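Local coordinates for ornithine decarboxylase (Entamoeba histolytica, PDB 4AIB), which probably catalyses, as a pyridoxal 5'-phosphate-dependent homodimer, the decarboxylation of L-ornithine to putrescine, releasing carbon dioxide, at residues His118-Ser123 with Gly138-Ile143; Ile167-Ile172 with Thr208-Phe213; Val270-Gly275 with Lys352-Phe357; Cys311-Gln316 with Pro346-Gly351. One frame throughout, in Å; residues are numbered along the deposited sequence.

Interaction 1: His118-Ser123 with Gly138-Ile143; sequences HTIVDS and GIMIRI
I120 and M140 stand side by side on one face of two parallel strands, 118-121 and 138-143; both point the same way, and both touch H183 of strand 179-184. I120 sends CG1 anti to its carbonyl carbon (chi1 -58°), which sets that atom 3.9 Å from M140 CB; the methionine chain is bent at chi3, so its CE curls back to the same CG1 of I120. On the reverse face V121 and I139 cross obliquely, V121 CB meeting I139 CG2 at 3.8 Å, while helix 124-133 packs on T119 and V121. This is a beta-alpha-beta crossover of the pyridoxal-binding alpha/beta barrel: strand, covering helix 124-133, and the next strand in parallel.

Between the faces, four backbone bonds alternate in direction. T119 N reaches G138 O at 3.0 Å and M140 N returns to T119 O at 2.8 Å; V121 N then meets M140 O and R142 N meets V121 O, the last at 160° at the hydrogen. Beyond the paired region D122 and R142 touch through CB atoms 3.9 Å apart, after which R142, its CG anti to the backbone N, runs out extended.

D122 OD2 and R142 NE remain 5.2 Å apart, so the two groups do not pair, although each charge may still favour the other. I120, M140, V121 and I139 thus pack through carbon atoms, whereas the D122 carboxylate, also buried, is satisfied by R277 of the second subunit and by the backbone N of G159, which ties this end of the strands to the dimer partner.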
loop_
_atom_site.group_PDB
_atom_site.type_symbol
_atom_site.label_atom_id
_atom_site.label_comp_id
_atom_site.label_asym_id
_atom_site.label_seq_id
_atom_site.Cartn_x
_atom_site.Cartn_y
_atom_site.Cartn_z
ATOM N N HIS A 118 29.057 -1.605 -2.914
ATOM C CA HIS A 118 28.633 -2.693 -2.031
ATOM C C HIS A 118 27.223 -3.141 -2.300
ATOM O O HIS A 118 26.291 -2.335 -2.282
ATOM C CB HIS A 118 28.806 -2.296 -0.566
ATOM C CG HIS A 118 30.199 -1.817 -0.222
ATOM N ND1 HIS A 118 31.288 -2.595 -0.362
ATOM C CD2 HIS A 118 30.652 -0.595 0.271
ATOM C CE1 HIS A 118 32.381 -1.910 0.016
ATOM N NE2 HIS A 118 31.991 -0.686 0.406
ATOM N N THR A 119 27.062 -4.439 -2.553
ATOM C CA THR A 119 25.751 -5.028 -2.843
ATOM C C THR A 119 25.613 -6.451 -2.280
ATOM O O THR A 119 26.586 -7.029 -1.796
ATOM C CB THR A 119 25.436 -5.008 -4.358
ATOM O OG1 THR A 119 24.077 -5.408 -4.570
ATOM C CG2 THR A 119 26.367 -5.939 -5.129
ATOM N N ILE A 120 24.401 -7.002 -2.350
ATOM C CA ILE A 120 24.104 -8.325 -1.789
ATOM C C ILE A 120 23.596 -9.302 -2.857
ATOM O O ILE A 120 22.947 -8.897 -3.826
ATOM C CB ILE A 120 23.106 -8.224 -0.605
ATOM C CG1 ILE A 120 23.674 -7.315 0.494
ATOM C CG2 ILE A 120 22.786 -9.602 -0.032
ATOM C CD1 ILE A 120 22.686 -6.927 1.574
ATOM N N VAL A 121 23.909 -10.585 -2.669
ATOM C CA VAL A 121 23.538 -11.655 -3.596
ATOM C C VAL A 121 23.050 -12.897 -2.840
ATOM O O VAL A 121 23.597 -13.245 -1.792
ATOM C CB VAL A 121 24.736 -12.036 -4.497
ATOM C CG1 VAL A 121 24.574 -13.429 -5.087
ATOM C CG2 VAL A 121 24.921 -11.012 -5.603
ATOM N N ASP A 122 22.019 -13.551 -3.374
ATOM C CA ASP A 122 21.569 -14.851 -2.860
ATOM C C ASP A 122 21.218 -15.861 -3.966
ATOM O O ASP A 122 20.427 -16.787 -3.754
ATOM C CB ASP A 122 20.421 -14.687 -1.845
ATOM C CG ASP A 122 19.138 -14.145 -2.467
ATOM O OD1 ASP A 122 19.187 -13.517 -3.545
ATOM O OD2 ASP A 122 18.066 -14.343 -1.858
ATOM N N SER A 123 21.822 -15.681 -5.141
ATOM C CA SER A 123 21.598 -16.567 -6.285
ATOM C C SER A 123 22.812 -16.628 -7.211
ATOM O O SER A 123 23.615 -15.696 -7.251
ATOM C CB SER A 123 20.369 -16.118 -7.079
ATOM O OG SER A 123 20.613 -14.886 -7.735
ATOM N N GLY A 138 31.567 -4.889 -4.911
ATOM C CA GLY A 138 31.753 -5.879 -3.850
ATOM C C GLY A 138 30.466 -6.620 -3.545
ATOM O O GLY A 138 29.388 -6.022 -3.518
ATOM N N ILE A 139 30.584 -7.924 -3.312
ATOM C CA ILE A 139 29.423 -8.794 -3.147
ATOM C C ILE A 139 29.329 -9.361 -1.732
ATOM O O ILE A 139 30.318 -9.839 -1.174
ATOM C CB ILE A 139 29.435 -9.944 -4.182
ATOM C CG1 ILE A 139 29.290 -9.381 -5.599
ATOM C CG2 ILE A 139 28.331 -10.958 -3.897
ATOM C CD1 ILE A 139 29.739 -10.329 -6.691
ATOM N N MET A 140 28.129 -9.297 -1.161
ATOM C CA MET A 140 27.859 -9.892 0.138
ATOM C C MET A 140 26.914 -11.076 -0.039
ATOM O O MET A 140 25.915 -10.983 -0.755
ATOM C CB MET A 140 27.251 -8.855 1.082
ATOM C CG MET A 140 27.962 -8.755 2.422
ATOM S SD MET A 140 27.157 -7.678 3.624
ATOM C CE MET A 140 26.999 -6.140 2.716
ATOM N N ILE A 141 27.238 -12.193 0.607
ATOM C CA ILE A 141 26.429 -13.406 0.487
ATOM C C ILE A 141 25.327 -13.448 1.551
ATOM O O ILE A 141 25.599 -13.307 2.745
ATOM C CB ILE A 141 27.309 -14.686 0.483
ATOM C CG1 ILE A 141 26.483 -15.916 0.085
ATOM C CG2 ILE A 141 28.032 -14.878 1.814
ATOM C CD1 ILE A 141 27.307 -17.066 -0.457
ATOM N N ARG A 142 24.082 -13.618 1.109
ATOM C CA ARG A 142 22.945 -13.656 2.027
ATOM C C ARG A 142 22.656 -15.076 2.512
ATOM O O ARG A 142 22.389 -15.970 1.710
ATOM C CB ARG A 142 21.696 -13.024 1.399
ATOM C CG ARG A 142 20.504 -12.941 2.343
ATOM C CD ARG A 142 19.426 -12.005 1.823
ATOM N NE ARG A 142 18.268 -11.962 2.715
ATOM C CZ ARG A 142 17.261 -11.096 2.612
ATOM N NH1 ARG A 142 17.251 -10.179 1.653
ATOM N NH2 ARG A 142 16.258 -11.148 3.477
ATOM N N ILE A 143 22.718 -15.267 3.827
ATOM C CA ILE A 143 22.436 -16.563 4.450
ATOM C C ILE A 143 21.195 -16.485 5.349
ATOM O O ILE A 143 20.572 -15.427 5.464
ATOM C CB ILE A 143 23.662 -17.115 5.229
ATOM C CG1 ILE A 143 24.056 -16.201 6.397
ATOM C CG2 ILE A 143 24.847 -17.333 4.296
ATOM C CD1 ILE A 143 23.663 -16.732 7.762
#

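Interaction 2: Ile167-Ile172 with Thr208-Phe213; sequences IVLKEI and TLAEQF
Two helices of the outer layer of the alpha/beta barrel, 164-174 and 194-212, meet here mainly through one leucine and one phenylalanine. L169 is at the centre of the tight part. With CG anti to its carbonyl carbon, it spreads two methyls over the other helix: the L169 and L209 side chains cross obliquely, L169 CD1 4.0 Å from L209 CD2, and L169 CD2 rests 3.9 Å from A210 CB. Beneath this pair L179 of strand 179-184 touches both L169 and A210, so the inner side of the contact closes on the sheet. F213, just past the end of helix 194-212, completes the packed part by swinging its ring back across to helix 164-174, where CE2 comes within 3.7 Å of K170 CA.

The open side begins at the partly exposed rim of F213 and at K170 beyond CB. The lysine chain leads away from F213, bending at chi4, and NZ makes only a long, weak ion pair with D174. Nothing polar links the two segments directly, and the contact is made by apolar packing.

L169 CB sits over the F213 face in a CH-pi contact, 4.2 Å from the ring centroid and only 9° off the normal, while L209 O lies in plane at the ring's edge.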
loop_
_atom_site.group_PDB
_atom_site.type_symbol
_atom_site.label_atom_id
_atom_site.label_comp_id
_atom_site.label_asym_id
_atom_site.label_seq_id
_atom_site.Cartn_x
_atom_site.Cartn_y
_atom_site.Cartn_z
ATOM N N ILE A 167 27.968 -23.470 -3.723
ATOM C CA ILE A 167 27.739 -23.305 -5.163
ATOM C C ILE A 167 27.873 -21.835 -5.576
ATOM O O ILE A 167 28.435 -21.527 -6.632
ATOM C CB ILE A 167 26.360 -23.877 -5.594
ATOM C CG1 ILE A 167 26.264 -25.388 -5.298
ATOM C CG2 ILE A 167 26.059 -23.579 -7.061
ATOM C CD1 ILE A 167 27.241 -26.270 -6.057
ATOM N N VAL A 168 27.368 -20.939 -4.732
ATOM C CA VAL A 168 27.459 -19.500 -4.975
ATOM C C VAL A 168 28.897 -19.005 -4.793
ATOM O O VAL A 168 29.422 -18.295 -5.654
ATOM C CB VAL A 168 26.465 -18.704 -4.093
ATOM C CG1 VAL A 168 26.661 -17.203 -4.259
ATOM C CG2 VAL A 168 25.033 -19.081 -4.443
ATOM N N LEU A 169 29.534 -19.400 -3.688
ATOM C CA LEU A 169 30.930 -19.041 -3.417
ATOM C C LEU A 169 31.883 -19.516 -4.514
ATOM O O LEU A 169 32.861 -18.834 -4.826
ATOM C CB LEU A 169 31.389 -19.579 -2.057
ATOM C CG LEU A 169 31.040 -18.783 -0.795
ATOM C CD1 LEU A 169 31.383 -19.593 0.447
ATOM C CD2 LEU A 169 31.742 -17.433 -0.759
ATOM N N LYS A 170 31.591 -20.683 -5.088
ATOM C CA LYS A 170 32.349 -21.209 -6.222
ATOM C C LYS A 170 32.191 -20.302 -7.439
ATOM O O LYS A 170 33.169 -20.011 -8.129
ATOM C CB LYS A 170 31.907 -22.640 -6.556
ATOM C CG LYS A 170 32.658 -23.285 -7.712
ATOM C CD LYS A 170 32.164 -24.699 -7.981
ATOM C CE LYS A 170 32.643 -25.218 -9.331
ATOM N NZ LYS A 170 34.119 -25.418 -9.393
ATOM N N GLU A 171 30.961 -19.851 -7.683
ATOM C CA GLU A 171 30.650 -18.976 -8.814
ATOM C C GLU A 171 31.289 -17.591 -8.672
ATOM O O GLU A 171 31.757 -17.016 -9.658
ATOM C CB GLU A 171 29.131 -18.858 -9.000
ATOM C CG GLU A 171 28.694 -18.164 -10.286
ATOM C CD GLU A 171 28.942 -18.985 -11.543
ATOM O OE1 GLU A 171 28.985 -20.233 -11.462
ATOM O OE2 GLU A 171 29.085 -18.375 -12.623
ATOM N N ILE A 172 31.310 -17.064 -7.447
ATOM C CA ILE A 172 31.968 -15.785 -7.170
ATOM C C ILE A 172 33.471 -15.896 -7.444
ATOM O O ILE A 172 34.075 -14.978 -8.005
ATOM C CB ILE A 172 31.702 -15.284 -5.728
ATOM C CG1 ILE A 172 30.197 -15.141 -5.476
ATOM C CG2 ILE A 172 32.392 -13.947 -5.484
ATOM C CD1 ILE A 172 29.812 -15.023 -4.016
ATOM N N THR A 208 35.146 -18.601 7.360
ATOM C CA THR A 208 36.243 -19.573 7.274
ATOM C C THR A 208 36.185 -20.415 5.997
ATOM O O THR A 208 37.222 -20.793 5.453
ATOM C CB THR A 208 36.290 -20.509 8.501
ATOM O OG1 THR A 208 34.965 -20.945 8.828
ATOM C CG2 THR A 208 36.897 -19.796 9.701
ATOM N N LEU A 209 34.970 -20.703 5.532
ATOM C CA LEU A 209 34.768 -21.413 4.272
ATOM C C LEU A 209 35.212 -20.550 3.092
ATOM O O LEU A 209 35.910 -21.028 2.198
ATOM C CB LEU A 209 33.301 -21.836 4.117
ATOM C CG LEU A 209 32.861 -22.610 2.866
ATOM C CD1 LEU A 209 33.541 -23.969 2.765
ATOM C CD2 LEU A 209 31.348 -22.771 2.859
ATOM N N ALA A 210 34.812 -19.279 3.109
ATOM C CA ALA A 210 35.178 -18.323 2.062
ATOM C C ALA A 210 36.664 -17.974 2.093
ATOM O O ALA A 210 37.256 -17.679 1.053
ATOM C CB ALA A 210 34.333 -17.063 2.173
ATOM N N GLU A 211 37.257 -18.006 3.287
ATOM C CA GLU A 211 38.696 -17.791 3.450
ATOM C C GLU A 211 39.500 -18.907 2.790
ATOM O O GLU A 211 40.601 -18.672 2.293
ATOM C CB GLU A 211 39.073 -17.673 4.928
ATOM C CG GLU A 211 38.896 -16.278 5.511
ATOM C CD GLU A 211 39.407 -16.163 6.937
ATOM O OE1 GLU A 211 39.154 -17.081 7.747
ATOM O OE2 GLU A 211 40.067 -15.149 7.250
ATOM N N GLN A 212 38.936 -20.113 2.788
ATOM C CA GLN A 212 39.541 -21.260 2.115
ATOM C C GLN A 212 39.425 -21.149 0.594
ATOM O O GLN A 212 40.229 -21.727 -0.140
ATOM C CB GLN A 212 38.909 -22.564 2.605
ATOM C CG GLN A 212 39.348 -23.002 3.993
ATOM C CD GLN A 212 38.741 -24.331 4.406
ATOM O OE1 GLN A 212 37.532 -24.540 4.295
ATOM N NE2 GLN A 212 39.581 -25.236 4.893
ATOM N N PHE A 213 38.425 -20.402 0.128
ATOM C CA PHE A 213 38.266 -20.100 -1.296
ATOM C C PHE A 213 39.266 -19.041 -1.773
ATOM O O PHE A 213 39.280 -18.677 -2.950
ATOM C CB PHE A 213 36.833 -19.639 -1.590
ATOM C CG PHE A 213 35.869 -20.762 -1.862
ATOM C CD1 PHE A 213 35.354 -21.528 -0.822
ATOM C CD2 PHE A 213 35.458 -21.041 -3.161
ATOM C CE1 PHE A 213 34.461 -22.561 -1.072
ATOM C CE2 PHE A 213 34.565 -22.072 -3.418
ATOM C CZ PHE A 213 34.066 -22.832 -2.372
#

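Interaction 3: Val270-Gly275 with Lys352-Phe357; sequences VSSLHG and KDWLLF
The indole of W354 lies at the apolar centre, with S272 CB set over one face of its six-membered ring, 3.5 Å from the centroid and 7° off the normal. This CH-pi contact uses the serine's carbon alone; OG, in the crowded position between backbone N and carbonyl carbon, bonds instead to the carbonyl O of P25. The V270 side chain crosses the indole at about a right angle, V270 CG1 3.8 Å from W354 CE3, while V270 O lies at the ring's edge. The other branch of V270, CG2, turns to L356 CD1 at 3.7 Å, and helix 6-16 packs on this face through I16, which touches both V270 and W354.

Strands 267-281 and 354-360 run antiparallel here, within the beta domain that accompanies the barrel in this decarboxylase family. S271 and L355 form the hydrogen-bonded pair: L355 N to S271 O is almost straight, 178° at the hydrogen and 2.9 Å long, whereas S271 N to L355 O, at 2.8 Å, is more bent. V270 and L356 are the neighbouring non-hydrogen-bonded pair. S271 and L355 share the other face; L273 crosses L355 at about a right angle, L273 CD2 to L355 CD1 at 3.8 Å, and S271 OG comes near the F357 ring.

Toward K352 the strands part and a water enters. It accepts the N-H of L273 at 2.8 Å from L273 N and is also hydrogen-bonded to D353 O, so it bridges two backbones that no longer pair directly. The D353 carboxylate leads away from strand 267-281, OD1 bonding to T315 and OD2 to the backbone N of E349.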
loop_
_atom_site.group_PDB
_atom_site.type_symbol
_atom_site.label_atom_id
_atom_site.label_comp_id
_atom_site.label_asym_id
_atom_site.label_seq_id
_atom_site.Cartn_x
_atom_site.Cartn_y
_atom_site.Cartn_z
ATOM N N VAL A 270 -0.456 13.521 14.408
ATOM C CA VAL A 270 -1.550 14.217 15.092
ATOM C C VAL A 270 -2.731 14.371 14.135
ATOM O O VAL A 270 -2.789 15.318 13.348
ATOM C CB VAL A 270 -1.127 15.603 15.630
ATOM C CG1 VAL A 270 -2.202 16.173 16.545
ATOM C CG2 VAL A 270 0.198 15.522 16.372
ATOM N N SER A 271 -3.673 13.438 14.213
ATOM C CA SER A 271 -4.777 13.382 13.259
ATOM C C SER A 271 -6.058 14.039 13.773
ATOM O O SER A 271 -6.280 14.137 14.980
ATOM C CB SER A 271 -5.034 11.932 12.842
ATOM O OG SER A 271 -3.858 11.360 12.292
ATOM N N SER A 272 -6.887 14.500 12.841
ATOM C CA SER A 272 -8.151 15.156 13.163
ATOM C C SER A 272 -9.327 14.217 12.912
ATOM O O SER A 272 -9.184 13.207 12.222
ATOM C CB SER A 272 -8.312 16.426 12.327
ATOM O OG SER A 272 -8.321 16.117 10.945
ATOM N N LEU A 273 -10.488 14.565 13.464
ATOM C CA LEU A 273 -11.695 13.758 13.304
ATOM C C LEU A 273 -12.705 14.415 12.370
ATOM O O LEU A 273 -13.003 15.604 12.496
ATOM C CB LEU A 273 -12.345 13.480 14.662
ATOM C CG LEU A 273 -11.567 12.634 15.675
ATOM C CD1 LEU A 273 -12.230 12.720 17.040
ATOM C CD2 LEU A 273 -11.448 11.185 15.222
ATOM N N HIS A 274 -13.226 13.625 11.432
ATOM C CA HIS A 274 -14.255 14.090 10.504
ATOM C C HIS A 274 -15.353 13.072 10.323
ATOM O O HIS A 274 -15.814 12.824 9.205
ATOM C CB HIS A 274 -13.636 14.503 9.166
ATOM C CG HIS A 274 -12.865 13.402 8.475
ATOM N ND1 HIS A 274 -13.432 12.574 7.581
ATOM C CD2 HIS A 274 -11.528 13.019 8.573
ATOM C CE1 HIS A 274 -12.511 11.702 7.128
ATOM N NE2 HIS A 274 -11.346 11.975 7.737
ATOM N N GLY A 275 -15.789 12.480 11.434
ATOM C CA GLY A 275 -16.862 11.490 11.414
ATOM C C GLY A 275 -17.099 10.796 12.743
ATOM O O GLY A 275 -16.151 10.447 13.452
ATOM N N LYS A 352 -13.405 19.383 16.689
ATOM C CA LYS A 352 -12.906 19.979 17.925
ATOM C C LYS A 352 -11.804 19.125 18.550
ATOM O O LYS A 352 -10.788 19.656 19.003
ATOM C CB LYS A 352 -14.061 20.199 18.915
ATOM C CG LYS A 352 -13.752 21.130 20.083
ATOM C CD LYS A 352 -13.310 20.365 21.323
ATOM C CE LYS A 352 -13.010 21.305 22.480
ATOM N NZ LYS A 352 -12.580 20.562 23.697
ATOM N N ASP A 353 -12.008 17.809 18.566
ATOM C CA ASP A 353 -11.076 16.877 19.201
ATOM C C ASP A 353 -10.055 16.281 18.233
ATOM O O ASP A 353 -10.350 16.069 17.054
ATOM C CB ASP A 353 -11.837 15.763 19.929
ATOM C CG ASP A 353 -12.500 16.245 21.207
ATOM O OD1 ASP A 353 -11.779 16.587 22.169
ATOM O OD2 ASP A 353 -13.747 16.274 21.257
ATOM N N TRP A 354 -8.855 16.015 18.749
ATOM C CA TRP A 354 -7.745 15.491 17.954
ATOM C C TRP A 354 -7.107 14.288 18.595
ATOM O O TRP A 354 -7.205 14.086 19.810
ATOM C CB TRP A 354 -6.692 16.574 17.734
ATOM C CG TRP A 354 -7.069 17.618 16.706
ATOM C CD1 TRP A 354 -8.108 18.544 16.773
ATOM C CD2 TRP A 354 -6.401 17.891 15.424
ATOM N NE1 TRP A 354 -8.133 19.335 15.653
ATOM C CE2 TRP A 354 -7.139 18.999 14.806
ATOM C CE3 TRP A 354 -5.312 17.347 14.751
ATOM C CZ2 TRP A 354 -6.783 19.521 13.570
ATOM C CZ3 TRP A 354 -4.964 17.882 13.505
ATOM C CH2 TRP A 354 -5.683 18.943 12.930
ATOM N N LEU A 355 -6.444 13.480 17.772
ATOM C CA LEU A 355 -5.759 12.273 18.228
ATOM C C LEU A 355 -4.263 12.371 17.966
ATOM O O LEU A 355 -3.848 12.760 16.877
ATOM C CB LEU A 355 -6.314 11.040 17.507
ATOM C CG LEU A 355 -7.569 10.316 18.003
ATOM C CD1 LEU A 355 -8.814 11.185 17.936
ATOM C CD2 LEU A 355 -7.774 9.050 17.187
ATOM N N LEU A 356 -3.459 12.021 18.967
ATOM C CA LEU A 356 -2.015 11.905 18.783
ATOM C C LEU A 356 -1.594 10.440 18.818
ATOM O O LEU A 356 -1.811 9.747 19.813
ATOM C CB LEU A 356 -1.247 12.716 19.837
ATOM C CG LEU A 356 0.256 12.463 20.053
ATOM C CD1 LEU A 356 1.094 12.929 18.870
ATOM C CD2 LEU A 356 0.740 13.128 21.333
ATOM N N PHE A 357 -1.010 9.979 17.716
ATOM C CA PHE A 357 -0.436 8.643 17.639
ATOM C C PHE A 357 1.064 8.744 17.921
ATOM O O PHE A 357 1.830 9.166 17.050
ATOM C CB PHE A 357 -0.690 8.020 16.262
ATOM C CG PHE A 357 -2.142 7.758 15.967
ATOM C CD1 PHE A 357 -2.945 8.748 15.407
ATOM C CD2 PHE A 357 -2.706 6.515 16.236
ATOM C CE1 PHE A 357 -4.283 8.506 15.131
ATOM C CE2 PHE A 357 -4.044 6.267 15.962
ATOM C CZ PHE A 357 -4.832 7.265 15.410
HETATM O O HOH W 1 -11.192 17.095 14.401
#

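Interaction 4: Cys311-Gln316 with Pro346-Gly351; sequences CECITQ and PEMEPG
C313 points toward the 346-351 segment and places SG anti to its backbone N (chi1 179°), and M348 answers with CG anti to its carbonyl carbon (chi1 -69°) and a bend at chi3 (-75°). The two sulfurs therefore meet side-on to the C313 CB-SG bond, C313 SG 3.6 Å from M348 SD, with M348 CG 3.8 Å from the same SG. It is an apolar contact between a thiol and a thioether.

A second patch lies beside it. C313 CB faces P346 CG at 4.3 Å, and the side chain of Q316, extended beyond CG, slides past P346 in the opposite direction, its end laid along the proline ring near the backbone of E347. Together the proline and the methionine form a small apolar surface for C313, in a contact that is only partly buried and joins the short, weakly bonded strand 312-313 and the turn after it to the loop between strands 341-346 and 354-360.

The backbone of M348 is tied to strands 284-291 and 267-281, its N to Y289 OH and its O to K276 NZ, while its side chain also touches L355. E312 pairs through its backbone with L356 of strand 354-360, and I314 packs on K9 and L13 of helix 6-16.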
loop_
_atom_site.group_PDB
_atom_site.type_symbol
_atom_site.label_atom_id
_atom_site.label_comp_id
_atom_site.label_asym_id
_atom_site.label_seq_id
_atom_site.Cartn_x
_atom_site.Cartn_y
_atom_site.Cartn_z
ATOM N N CYS A 311 -3.118 5.353 21.062
ATOM C CA CYS A 311 -3.236 6.802 20.898
ATOM C C CYS A 311 -4.024 7.410 22.057
ATOM O O CYS A 311 -4.609 6.687 22.865
ATOM C CB CYS A 311 -3.934 7.127 19.579
ATOM S SG CYS A 311 -5.697 6.734 19.569
ATOM N N GLU A 312 -4.052 8.738 22.127
ATOM C CA GLU A 312 -4.819 9.441 23.155
ATOM C C GLU A 312 -5.454 10.735 22.640
ATOM O O GLU A 312 -4.959 11.352 21.692
ATOM C CB GLU A 312 -3.958 9.709 24.401
ATOM C CG GLU A 312 -2.612 10.364 24.124
ATOM C CD GLU A 312 -1.879 10.760 25.392
ATOM O OE1 GLU A 312 -1.320 9.867 26.063
ATOM O OE2 GLU A 312 -1.849 11.967 25.714
ATOM N N CYS A 313 -6.563 11.128 23.262
ATOM C CA CYS A 313 -7.250 12.364 22.907
ATOM C C CYS A 313 -6.602 13.551 23.614
ATOM O O CYS A 313 -6.824 13.775 24.805
ATOM C CB CYS A 313 -8.736 12.276 23.248
ATOM S SG CYS A 313 -9.645 13.789 22.871
ATOM N N ILE A 314 -5.815 14.308 22.855
ATOM C CA ILE A 314 -4.977 15.390 23.382
ATOM C C ILE A 314 -5.754 16.665 23.734
ATOM O O ILE A 314 -5.401 17.378 24.680
ATOM C CB ILE A 314 -3.802 15.678 22.407
ATOM C CG1 ILE A 314 -2.526 14.982 22.881
ATOM C CG2 ILE A 314 -3.519 17.165 22.259
ATOM C CD1 ILE A 314 -2.590 13.473 22.860
ATOM N N THR A 315 -6.815 16.927 22.975
ATOM C CA THR A 315 -7.605 18.156 23.096
ATOM C C THR A 315 -8.321 18.310 24.437
ATOM O O THR A 315 -8.470 19.428 24.936
ATOM C CB THR A 315 -8.643 18.254 21.967
ATOM O OG1 THR A 315 -9.218 16.961 21.748
ATOM C CG2 THR A 315 -7.986 18.735 20.682
ATOM N N GLN A 316 -8.767 17.193 25.009
ATOM C CA GLN A 316 -9.382 17.198 26.336
ATOM C C GLN A 316 -8.630 16.285 27.305
ATOM O O GLN A 316 -8.350 15.124 26.993
ATOM C CB GLN A 316 -10.875 16.837 26.271
ATOM C CG GLN A 316 -11.201 15.528 25.560
ATOM C CD GLN A 316 -12.685 15.205 25.542
ATOM O OE1 GLN A 316 -13.072 14.037 25.555
ATOM N NE2 GLN A 316 -13.524 16.237 25.509
ATOM N N PRO A 346 -12.469 8.820 25.655
ATOM C CA PRO A 346 -13.638 9.623 26.026
ATOM C C PRO A 346 -14.428 10.052 24.790
ATOM O O PRO A 346 -13.885 10.040 23.682
ATOM C CB PRO A 346 -13.020 10.843 26.713
ATOM C CG PRO A 346 -11.658 10.962 26.120
ATOM C CD PRO A 346 -11.206 9.553 25.871
ATOM N N GLU A 347 -15.696 10.413 24.978
ATOM C CA GLU A 347 -16.541 10.864 23.874
ATOM C C GLU A 347 -15.956 12.126 23.244
ATOM O O GLU A 347 -15.691 13.112 23.934
ATOM C CB GLU A 347 -17.979 11.111 24.343
ATOM C CG GLU A 347 -18.976 11.313 23.207
ATOM C CD GLU A 347 -20.355 11.733 23.687
ATOM O OE1 GLU A 347 -20.447 12.510 24.662
ATOM O OE2 GLU A 347 -21.351 11.292 23.076
ATOM N N MET A 348 -15.751 12.074 21.931
ATOM C CA MET A 348 -15.103 13.160 21.204
ATOM C C MET A 348 -16.051 13.853 20.232
ATOM O O MET A 348 -17.034 13.265 19.781
ATOM C CB MET A 348 -13.867 12.643 20.465
ATOM C CG MET A 348 -12.726 12.228 21.381
ATOM S SD MET A 348 -11.298 11.565 20.503
ATOM C CE MET A 348 -11.885 9.937 20.039
ATOM N N GLU A 349 -15.742 15.110 19.920
ATOM C CA GLU A 349 -16.523 15.906 18.982
ATOM C C GLU A 349 -15.689 16.194 17.733
ATOM O O GLU A 349 -14.638 16.835 17.824
ATOM C CB GLU A 349 -16.978 17.210 19.646
ATOM C CG GLU A 349 -17.932 18.058 18.816
ATOM C CD GLU A 349 -18.365 19.326 19.532
ATOM O OE1 GLU A 349 -18.923 19.227 20.646
ATOM O OE2 GLU A 349 -18.152 20.424 18.975
ATOM N N PRO A 350 -16.148 15.709 16.561
ATOM C CA PRO A 350 -15.432 15.915 15.299
ATOM C C PRO A 350 -15.339 17.393 14.929
ATOM O O PRO A 350 -16.347 18.104 14.943
ATOM C CB PRO A 350 -16.288 15.157 14.275
ATOM C CG PRO A 350 -17.086 14.189 15.077
ATOM C CD PRO A 350 -17.359 14.892 16.371
ATOM N N GLY A 351 -14.128 17.841 14.610
ATOM C CA GLY A 351 -13.869 19.247 14.317
ATOM C C GLY A 351 -13.292 19.990 15.509
ATOM O O GLY A 351 -12.756 21.090 15.365
#

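How the interactions relate
Interactions 1 and 2 belong to the barrel, interactions 3 and 4 to the beta domain across the chain's centre, with interactions 1 and 3 about 45 Å apart between centres. Interactions 1 and 3 are buried strand pairs; interaction 2 is a partly exposed helix contact outside the barrel sheet, and interaction 4 a partly exposed one at strand 312-313, which neighbours 354-360 in the sheet of interaction 3. I141 packs on V168 and L169, joining interaction 1 to interaction 2; L356 packs on C311 and I314, joining interaction 3 to interaction 4. Backbone bonds dominate the strand pairs, parallel in one and antiparallel in the other, whereas interactions 2 and 4 rely on aromatic, aliphatic and sulfur packing. Interactions 1, 3 and 4 also touch the second subunit.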